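Inosine-uridine preferring nucleoside hydrolase family protein (Bacillus anthracis, PDB 2C40) belongs to the nucleoside hydrolase family and binds a calcium ion and alpha-D-ribofuranose in one pocket of its alpha/beta fold. Local coordinates at residues K119-F124 with R147-G152; P36-L41 with D76-A81. All coordinates share one frame; numbering follows the deposited sequence.

Contact 1: K119-F124 with R147-G152; sequences KTTLLF and RLVWMG
Leu122 and Phe124 pair with strand 147-151 in parallel register, the two short axes 4.7 Å apart at closest and only 13° from exact alignment. Four backbone hydrogen bonds alternate across the gap: Leu122 N to Arg147 O, Val149 N to Leu122 O at 2.7 Å, Phe124 N to Val149 O, and Met151 N to Phe124 O. Neighbouring side chains fall on opposite faces of the sheet. On the face of Thr121, Leu123 and Val149, the Arg147 chain bends at chi3, and Arg147 NH1 lies alongside Thr121, 3.3 Å from its CG2. OG1 of Thr121 lies over one face of the guanidinium, 3.1 Å from Arg147 NH1, at an angle too poor for a hydrogen bond. The other face carries Leu122, Leu148, Phe124 and Trp150. CD2 of Leu148 approaches CD1 of Phe124 at 4.1 Å, the two side chains crossing at about a right angle. CD1 of the Trp150 indole lies 3.6 Å from Phe124 CB. The indole also meets Phe124 O near its plane, Trp150 CD1 being 3.1 Å from that oxygen. These four bonds pair polar backbone groups in a buried setting, and Thr121 and Leu123 turn theirs to strand 2-8; the Leu148 face is mainly apolar, its indole N-H being taken by Gly126 O, and the strand end delivers Met151 to the ribofuranose pocket.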
ATOM      1  N   LYS A 119      19.858  33.777  -5.381  1.00 44.06           N
ATOM      2  CA  LYS A 119      19.199  32.896  -6.342  1.00 43.66           C
ATOM      3  C   LYS A 119      18.825  31.547  -5.670  1.00 43.98           C
ATOM      4  O   LYS A 119      19.525  31.081  -4.744  1.00 44.75           O
ATOM      5  CB  LYS A 119      20.130  32.656  -7.535  1.00 42.50           C
ATOM      6  CG  LYS A 119      20.210  33.800  -8.547  1.00 43.54           C
ATOM      7  CD  LYS A 119      20.997  33.370  -9.800  1.00 43.28           C
ATOM      8  CE  LYS A 119      21.160  34.480 -10.863  1.00 44.36           C
ATOM      9  NZ  LYS A 119      22.456  34.270 -11.571  1.00 43.36           N
ATOM     10  N   THR A 120      17.734  30.924  -6.112  1.00 43.37           N
ATOM     11  CA  THR A 120      17.346  29.614  -5.576  1.00 43.34           C
ATOM     12  C   THR A 120      17.349  28.532  -6.651  1.00 43.04           C
ATOM     13  O   THR A 120      17.050  28.811  -7.795  1.00 42.33           O
ATOM     14  CB  THR A 120      16.060  29.599  -4.665  1.00 43.46           C
ATOM     15  OG1 THR A 120      15.136  28.559  -5.047  1.00 45.64           O
ATOM     16  CG2 THR A 120      15.384  30.907  -4.594  1.00 41.79           C
ATOM     17  N   THR A 121      17.748  27.323  -6.256  1.00 42.60           N
ATOM     18  CA  THR A 121      17.640  26.154  -7.113  1.00 42.72           C
ATOM     19  C   THR A 121      16.216  25.581  -7.077  1.00 42.49           C
ATOM     20  O   THR A 121      15.685  25.294  -6.008  1.00 43.07           O
ATOM     21  CB  THR A 121      18.627  25.055  -6.699  1.00 42.40           C
ATOM     22  OG1 THR A 121      19.943  25.559  -6.802  1.00 42.93           O
ATOM     23  CG2 THR A 121      18.533  23.803  -7.626  1.00 42.56           C
ATOM     24  N   LEU A 122      15.620  25.385  -8.259  1.00 42.33           N
ATOM     25  CA  LEU A 122      14.300  24.770  -8.402  1.00 42.21           C
ATOM     26  C   LEU A 122      14.438  23.286  -8.636  1.00 42.27           C
ATOM     27  O   LEU A 122      15.218  22.847  -9.487  1.00 41.84           O
ATOM     28  CB  LEU A 122      13.558  25.353  -9.595  1.00 42.59           C
ATOM     29  CG  LEU A 122      13.310  26.837  -9.621  1.00 43.17           C
ATOM     30  CD1 LEU A 122      12.551  27.127 -10.920  1.00 45.07           C
ATOM     31  CD2 LEU A 122      12.513  27.267  -8.409  1.00 44.90           C
ATOM     32  N   LEU A 123      13.727  22.519  -7.832  1.00 42.66           N
ATOM     33  CA  LEU A 123      13.731  21.099  -7.887  1.00 42.76           C
ATOM     34  C   LEU A 123      12.273  20.681  -8.143  1.00 42.78           C
ATOM     35  O   LEU A 123      11.410  20.903  -7.291  1.00 42.65           O
ATOM     36  CB  LEU A 123      14.175  20.571  -6.528  1.00 44.09           C
ATOM     37  CG  LEU A 123      14.706  19.151  -6.382  1.00 43.65           C
ATOM     38  CD1 LEU A 123      14.340  18.620  -5.032  1.00 44.90           C
ATOM     39  CD2 LEU A 123      14.324  18.205  -7.465  1.00 44.76           C
ATOM     40  N   PHE A 124      12.012  20.119  -9.328  1.00 41.89           N
ATOM     41  CA  PHE A 124      10.694  19.658  -9.703  1.00 41.12           C
ATOM     42  C   PHE A 124      10.772  18.147  -9.981  1.00 42.19           C
ATOM     43  O   PHE A 124      11.512  17.676 -10.890  1.00 40.64           O
ATOM     44  CB  PHE A 124      10.173  20.403 -10.923  1.00 40.43           C
ATOM     45  CG  PHE A 124       9.606  21.770 -10.623  1.00 38.42           C
ATOM     46  CD1 PHE A 124      10.353  22.731  -9.973  1.00 39.94           C
ATOM     47  CD2 PHE A 124       8.305  22.094 -10.956  1.00 40.76           C
ATOM     48  CE1 PHE A 124       9.833  24.011  -9.674  1.00 37.26           C
ATOM     49  CE2 PHE A 124       7.790  23.374 -10.676  1.00 36.40           C
ATOM     50  CZ  PHE A 124       8.575  24.309 -10.011  1.00 37.02           C
ATOM     51  N   ARG A 147      19.200  27.423 -11.103  1.00 43.94           N
ATOM     52  CA  ARG A 147      18.970  26.437 -12.140  1.00 44.53           C
ATOM     53  C   ARG A 147      17.722  25.642 -11.769  1.00 43.07           C
ATOM     54  O   ARG A 147      17.211  25.732 -10.638  1.00 41.62           O
ATOM     55  CB  ARG A 147      20.197  25.507 -12.291  1.00 44.43           C
ATOM     56  CG  ARG A 147      20.446  24.710 -11.041  1.00 46.94           C
ATOM     57  CD  ARG A 147      21.760  23.972 -11.003  1.00 48.96           C
ATOM     58  NE  ARG A 147      22.698  24.496 -10.005  1.00 55.38           N
ATOM     59  CZ  ARG A 147      22.721  24.237  -8.679  1.00 56.32           C
ATOM     60  NH1 ARG A 147      21.813  23.457  -8.067  1.00 56.41           N
ATOM     61  NH2 ARG A 147      23.710  24.784  -7.947  1.00 55.59           N
ATOM     62  N   LEU A 148      17.243  24.896 -12.757  1.00 42.41           N
ATOM     63  CA  LEU A 148      16.149  23.929 -12.587  1.00 42.02           C
ATOM     64  C   LEU A 148      16.780  22.536 -12.633  1.00 40.35           C
ATOM     65  O   LEU A 148      17.466  22.220 -13.565  1.00 37.75           O
ATOM     66  CB  LEU A 148      15.150  24.082 -13.762  1.00 41.63           C
ATOM     67  CG  LEU A 148      13.688  23.625 -13.719  1.00 43.54           C
ATOM     68  CD1 LEU A 148      13.142  23.230 -15.128  1.00 44.04           C
ATOM     69  CD2 LEU A 148      13.361  22.612 -12.727  1.00 42.99           C
ATOM     70  N   VAL A 149      16.498  21.722 -11.629  1.00 40.69           N
ATOM     71  CA  VAL A 149      16.727  20.293 -11.689  1.00 40.56           C
ATOM     72  C   VAL A 149      15.377  19.619 -11.759  1.00 40.35           C
ATOM     73  O   VAL A 149      14.544  19.794 -10.911  1.00 41.31           O
ATOM     74  CB  VAL A 149      17.562  19.772 -10.494  1.00 40.47           C
ATOM     75  CG1 VAL A 149      17.975  18.301 -10.711  1.00 39.66           C
ATOM     76  CG2 VAL A 149      18.818  20.657 -10.335  1.00 40.30           C
ATOM     77  N   TRP A 150      15.178  18.851 -12.819  1.00 40.58           N
ATOM     78  CA  TRP A 150      13.901  18.249 -13.125  1.00 40.26           C
ATOM     79  C   TRP A 150      14.046  16.772 -13.483  1.00 40.06           C
ATOM     80  O   TRP A 150      14.905  16.368 -14.279  1.00 38.85           O
ATOM     81  CB  TRP A 150      13.228  19.026 -14.271  1.00 40.79           C
ATOM     82  CG  TRP A 150      11.845  18.551 -14.663  1.00 40.03           C
ATOM     83  CD1 TRP A 150      10.767  18.297 -13.828  1.00 39.75           C
ATOM     84  CD2 TRP A 150      11.407  18.263 -15.982  1.00 40.66           C
ATOM     85  NE1 TRP A 150       9.704  17.866 -14.560  1.00 40.15           N
ATOM     86  CE2 TRP A 150      10.056  17.839 -15.888  1.00 38.92           C
ATOM     87  CE3 TRP A 150      12.024  18.319 -17.241  1.00 39.49           C
ATOM     88  CZ2 TRP A 150       9.301  17.475 -17.006  1.00 40.20           C
ATOM     89  CZ3 TRP A 150      11.282  17.947 -18.362  1.00 40.69           C
ATOM     90  CH2 TRP A 150       9.930  17.510 -18.228  1.00 41.06           C
ATOM     91  N   MET A 151      13.153  15.988 -12.881  1.00 40.87           N
ATOM     92  CA  MET A 151      12.871  14.647 -13.301  1.00 40.21           C
ATOM     93  C   MET A 151      11.882  14.693 -14.455  1.00 40.23           C
ATOM     94  O   MET A 151      10.686  14.962 -14.300  1.00 41.57           O
ATOM     95  CB  MET A 151      12.302  13.818 -12.138  1.00 40.33           C
ATOM     96  CG  MET A 151      12.382  12.262 -12.395  1.00 42.01           C
ATOM     97  SD  MET A 151      11.220  11.565 -13.617  1.00 43.69           S
ATOM     98  CE  MET A 151      12.325  10.686 -14.675  1.00 43.26           C
ATOM     99  N   GLY A 152      12.371  14.409 -15.635  1.00 40.75           N
ATOM    100  CA  GLY A 152      11.511  14.372 -16.814  1.00 40.96           C
ATOM    101  C   GLY A 152      12.283  13.912 -18.034  1.00 41.50           C
ATOM    102  O   GLY A 152      13.533  13.906 -18.063  1.00 40.51           O
TER

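Contact 2: P36-L41 with D76-A81; sequences PADCYL and DWRMHA. With RIB (alpha-D-ribofuranose), chain D.
Arg78 reaches from its helical turn across the loop 36-41, and nearly every atom of its side chain finds a neighbour there. CB rests 3.6 Å from CE1 of Tyr40. CG and CD pass Ala37 O, with Arg78 CD 3.6 Å from that oxygen. A bend at chi3 (62°) sets NE back from the extended path, and NE gives a weak hydrogen bond to Cys39 O. CZ of Arg78 lies 4.1 Å from the centroid of the Tyr40 ring, close to its normal; guanidinium and ring are only 6° from parallel, a stacked cation-pi pair. NH1 comes nearest the ring at CZ of Tyr40. Arg78 NH2 donates to Cys39 O at 2.9 Å, with the oxygen in the guanidinium plane but the donor 40° out of the carbonyl plane. One good and one weak bond to the same carbonyl, together with the stack, would restrain the rotation of the guanidinium against the tyrosine face. Met79 SD adds an oblique Met-aromatic contact to the same ring. The carboxylate of Asp38 reaches the ligand with OD1, 3.0 Å from C1 of the ribofuranose, whereas Asp38 OD2, buried without a polar partner, lies 3.1 Å from Trp77 CB. The loop runs from strand 27-34 to the N-cap Tyr40 of helix 41-55; Cys39 touches Val34 of that strand, Ala44 of that helix and Ala81 of helix 80-85, while Ala81 also touches Pro43.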
ATOM      1  N   PRO A  36      -1.205  18.203  -8.034  1.00 43.81           N
ATOM      2  CA  PRO A  36      -1.990  16.970  -8.057  1.00 43.68           C
ATOM      3  C   PRO A  36      -1.885  16.147  -9.371  1.00 43.79           C
ATOM      4  O   PRO A  36      -2.877  15.899 -10.049  1.00 44.02           O
ATOM      5  CB  PRO A  36      -3.415  17.497  -7.756  1.00 44.14           C
ATOM      6  CG  PRO A  36      -3.464  18.781  -8.415  1.00 43.13           C
ATOM      7  CD  PRO A  36      -2.076  19.394  -8.160  1.00 44.19           C
ATOM      8  N   ALA A  37      -0.675  15.706  -9.701  1.00 43.32           N
ATOM      9  CA  ALA A  37      -0.431  15.003 -10.949  1.00 43.08           C
ATOM     10  C   ALA A  37      -0.427  13.499 -10.631  1.00 43.08           C
ATOM     11  O   ALA A  37      -1.453  12.840 -10.813  1.00 43.29           O
ATOM     12  CB  ALA A  37       0.857  15.473 -11.595  1.00 42.82           C
ATOM     13  N   ASP A  38       0.676  12.962 -10.119  1.00 43.05           N
ATOM     14  CA  ASP A  38       0.697  11.551  -9.699  1.00 43.80           C
ATOM     15  C   ASP A  38       0.202  11.368  -8.260  1.00 43.40           C
ATOM     16  O   ASP A  38       0.733  10.570  -7.496  1.00 44.30           O
ATOM     17  CB  ASP A  38       2.090  11.009  -9.855  1.00 44.66           C
ATOM     18  CG  ASP A  38       2.142   9.523  -9.850  1.00 46.15           C
ATOM     19  OD1 ASP A  38       3.256   9.044  -9.627  1.00 50.87           O
ATOM     20  OD2 ASP A  38       1.107   8.855 -10.024  1.00 50.43           O
ATOM     21  N   CYS A  39      -0.786  12.160  -7.893  1.00 43.17           N
ATOM     22  CA  CYS A  39      -1.342  12.144  -6.557  1.00 43.49           C
ATOM     23  C   CYS A  39      -2.685  12.855  -6.564  1.00 42.81           C
ATOM     24  O   CYS A  39      -2.987  13.609  -7.466  1.00 41.34           O
ATOM     25  CB  CYS A  39      -0.417  12.818  -5.528  1.00 44.59           C
ATOM     26  SG  CYS A  39      -0.349  14.649  -5.515  1.00 43.04           S
ATOM     27  N   TYR A  40      -3.483  12.546  -5.553  1.00 41.98           N
ATOM     28  CA  TYR A  40      -4.592  13.365  -5.144  1.00 41.66           C
ATOM     29  C   TYR A  40      -4.062  14.435  -4.190  1.00 41.99           C
ATOM     30  O   TYR A  40      -3.213  14.179  -3.370  1.00 42.44           O
ATOM     31  CB  TYR A  40      -5.671  12.496  -4.499  1.00 42.09           C
ATOM     32  CG  TYR A  40      -6.434  11.657  -5.512  1.00 41.70           C
ATOM     33  CD1 TYR A  40      -5.947  10.417  -5.959  1.00 41.91           C
ATOM     34  CD2 TYR A  40      -7.610  12.126  -6.063  1.00 42.47           C
ATOM     35  CE1 TYR A  40      -6.646   9.671  -6.913  1.00 42.67           C
ATOM     36  CE2 TYR A  40      -8.326  11.373  -6.992  1.00 42.99           C
ATOM     37  CZ  TYR A  40      -7.840  10.149  -7.403  1.00 42.42           C
ATOM     38  OH  TYR A  40      -8.576   9.448  -8.321  1.00 43.88           O
ATOM     39  N   LEU A  41      -4.565  15.653  -4.319  1.00 42.72           N
ATOM     40  CA  LEU A  41      -3.983  16.801  -3.616  1.00 42.76           C
ATOM     41  C   LEU A  41      -4.033  16.707  -2.090  1.00 42.10           C
ATOM     42  O   LEU A  41      -3.075  17.054  -1.400  1.00 40.68           O
ATOM     43  CB  LEU A  41      -4.679  18.086  -4.065  1.00 42.98           C
ATOM     44  CG  LEU A  41      -4.081  19.418  -3.583  1.00 43.60           C
ATOM     45  CD1 LEU A  41      -2.634  19.661  -4.077  1.00 44.48           C
ATOM     46  CD2 LEU A  41      -5.059  20.506  -4.047  1.00 43.52           C
ATOM     47  N   ASP A  76      -4.487   4.468 -10.243  1.00 46.66           N
ATOM     48  CA  ASP A  76      -3.936   3.557  -9.196  1.00 47.09           C
ATOM     49  C   ASP A  76      -2.584   4.044  -8.680  1.00 47.45           C
ATOM     50  O   ASP A  76      -2.287   3.890  -7.509  1.00 48.07           O
ATOM     51  CB  ASP A  76      -3.941   2.066  -9.616  1.00 47.93           C
ATOM     52  N   TRP A  77      -1.804   4.703  -9.533  1.00 48.20           N
ATOM     53  CA  TRP A  77      -0.559   5.369  -9.100  1.00 48.98           C
ATOM     54  C   TRP A  77      -0.855   6.547  -8.161  1.00 47.88           C
ATOM     55  O   TRP A  77      -0.201   6.759  -7.138  1.00 47.83           O
ATOM     56  CB  TRP A  77       0.163   5.917 -10.327  1.00 51.54           C
ATOM     57  CG  TRP A  77       0.655   4.887 -11.291  1.00 54.08           C
ATOM     58  CD1 TRP A  77       0.318   3.541 -11.339  1.00 55.01           C
ATOM     59  CD2 TRP A  77       1.551   5.120 -12.394  1.00 53.19           C
ATOM     60  NE1 TRP A  77       0.974   2.947 -12.397  1.00 56.00           N
ATOM     61  CE2 TRP A  77       1.739   3.889 -13.048  1.00 55.38           C
ATOM     62  CE3 TRP A  77       2.216   6.254 -12.878  1.00 55.35           C
ATOM     63  CZ2 TRP A  77       2.556   3.766 -14.172  1.00 56.09           C
ATOM     64  CZ3 TRP A  77       3.032   6.129 -13.983  1.00 55.73           C
ATOM     65  CH2 TRP A  77       3.196   4.899 -14.621  1.00 55.09           C
ATOM     66  N   ARG A  78      -1.890   7.284  -8.507  1.00 46.86           N
ATOM     67  CA  ARG A  78      -2.288   8.472  -7.746  1.00 46.43           C
ATOM     68  C   ARG A  78      -2.729   8.245  -6.278  1.00 45.40           C
ATOM     69  O   ARG A  78      -2.699   9.179  -5.466  1.00 45.37           O
ATOM     70  CB  ARG A  78      -3.402   9.202  -8.511  1.00 46.57           C
ATOM     71  CG  ARG A  78      -2.976   9.614  -9.918  1.00 46.50           C
ATOM     72  CD  ARG A  78      -4.076  10.423 -10.543  1.00 46.35           C
ATOM     73  NE  ARG A  78      -4.282  11.627  -9.758  1.00 46.60           N
ATOM     74  CZ  ARG A  78      -5.352  12.425  -9.834  1.00 47.18           C
ATOM     75  NH1 ARG A  78      -6.337  12.156 -10.668  1.00 49.20           N
ATOM     76  NH2 ARG A  78      -5.439  13.494  -9.066  1.00 42.96           N
ATOM     77  N   MET A  79      -3.127   7.030  -5.948  1.00 44.65           N
ATOM     78  CA  MET A  79      -3.613   6.695  -4.612  1.00 44.46           C
ATOM     79  C   MET A  79      -2.518   6.655  -3.542  1.00 44.04           C
ATOM     80  O   MET A  79      -2.814   6.709  -2.357  1.00 43.89           O
ATOM     81  CB  MET A  79      -4.293   5.306  -4.639  1.00 44.42           C
ATOM     82  CG  MET A  79      -5.612   5.220  -5.391  1.00 46.12           C
ATOM     83  SD  MET A  79      -6.928   6.319  -4.817  1.00 48.26           S
ATOM     84  CE  MET A  79      -7.649   5.448  -3.419  1.00 45.83           C
ATOM     85  N   HIS A  80      -1.261   6.535  -3.953  1.00 44.03           N
ATOM     86  CA  HIS A  80      -0.164   6.145  -3.056  1.00 43.22           C
ATOM     87  C   HIS A  80       0.039   7.072  -1.853  1.00 43.79           C
ATOM     88  O   HIS A  80       0.403   6.598  -0.733  1.00 44.12           O
ATOM     89  CB  HIS A  80       1.129   5.999  -3.854  1.00 43.26           C
ATOM     90  CG  HIS A  80       1.159   4.786  -4.728  1.00 42.17           C
ATOM     91  ND1 HIS A  80       2.185   4.524  -5.604  1.00 40.69           N
ATOM     92  CD2 HIS A  80       0.259   3.784  -4.891  1.00 43.98           C
ATOM     93  CE1 HIS A  80       1.951   3.382  -6.229  1.00 45.29           C
ATOM     94  NE2 HIS A  80       0.788   2.908  -5.810  1.00 46.53           N
ATOM     95  N   ALA A  81      -0.248   8.363  -2.066  1.00 42.72           N
ATOM     96  CA  ALA A  81      -0.219   9.377  -1.005  1.00 42.29           C
ATOM     97  C   ALA A  81      -1.166   9.086   0.128  1.00 41.04           C
ATOM     98  O   ALA A  81      -0.824   9.389   1.261  1.00 40.77           O
ATOM     99  CB  ALA A  81      -0.513  10.778  -1.591  1.00 42.61           C
TER
HETATM  100  O5  RIB D1312       7.776   9.348 -15.084  1.00 44.29           O
HETATM  101  C5  RIB D1312       8.334   9.128 -13.758  1.00 48.59           C
HETATM  102  C4  RIB D1312       7.488   9.913 -12.754  1.00 50.48           C
HETATM  103  O4  RIB D1312       6.182   9.299 -12.744  1.00 52.51           O
HETATM  104  C3  RIB D1312       7.979  10.018 -11.295  1.00 50.30           C
HETATM  105  O3  RIB D1312       8.394  11.400 -11.045  1.00 42.52           O
HETATM  106  C2  RIB D1312       6.803   9.438 -10.390  1.00 51.77           C
HETATM  107  O2  RIB D1312       6.274  10.122  -9.161  1.00 45.22           O
HETATM  108  C1  RIB D1312       5.653   9.190 -11.398  1.00 51.66           C
HETATM  109  O   HOH W   1       0.268   9.460  -4.849  1.00 31.78           O

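In the fold
Both segments of contact 2 come earlier in the chain than those of contact 1; the centres are 21 Å apart, with the middle of the chain between them. The nearest atoms are still about 9 Å from each other, so the two do not touch. Contact 1 belongs to the beta-alpha-beta unit of strand 120-124, helix 129-137 and strand 145-151 in the middle of the mixed sheet. Contact 2 instead joins the loop after strand 27-34, a strand of that sheet, to helices 75-78 and 80-85. Both supply the ribofuranose pocket, through Met151 and Asp38, illustrating how one site draws on the C-terminal end of a central strand and on a loop that follows another strand of the same sheet.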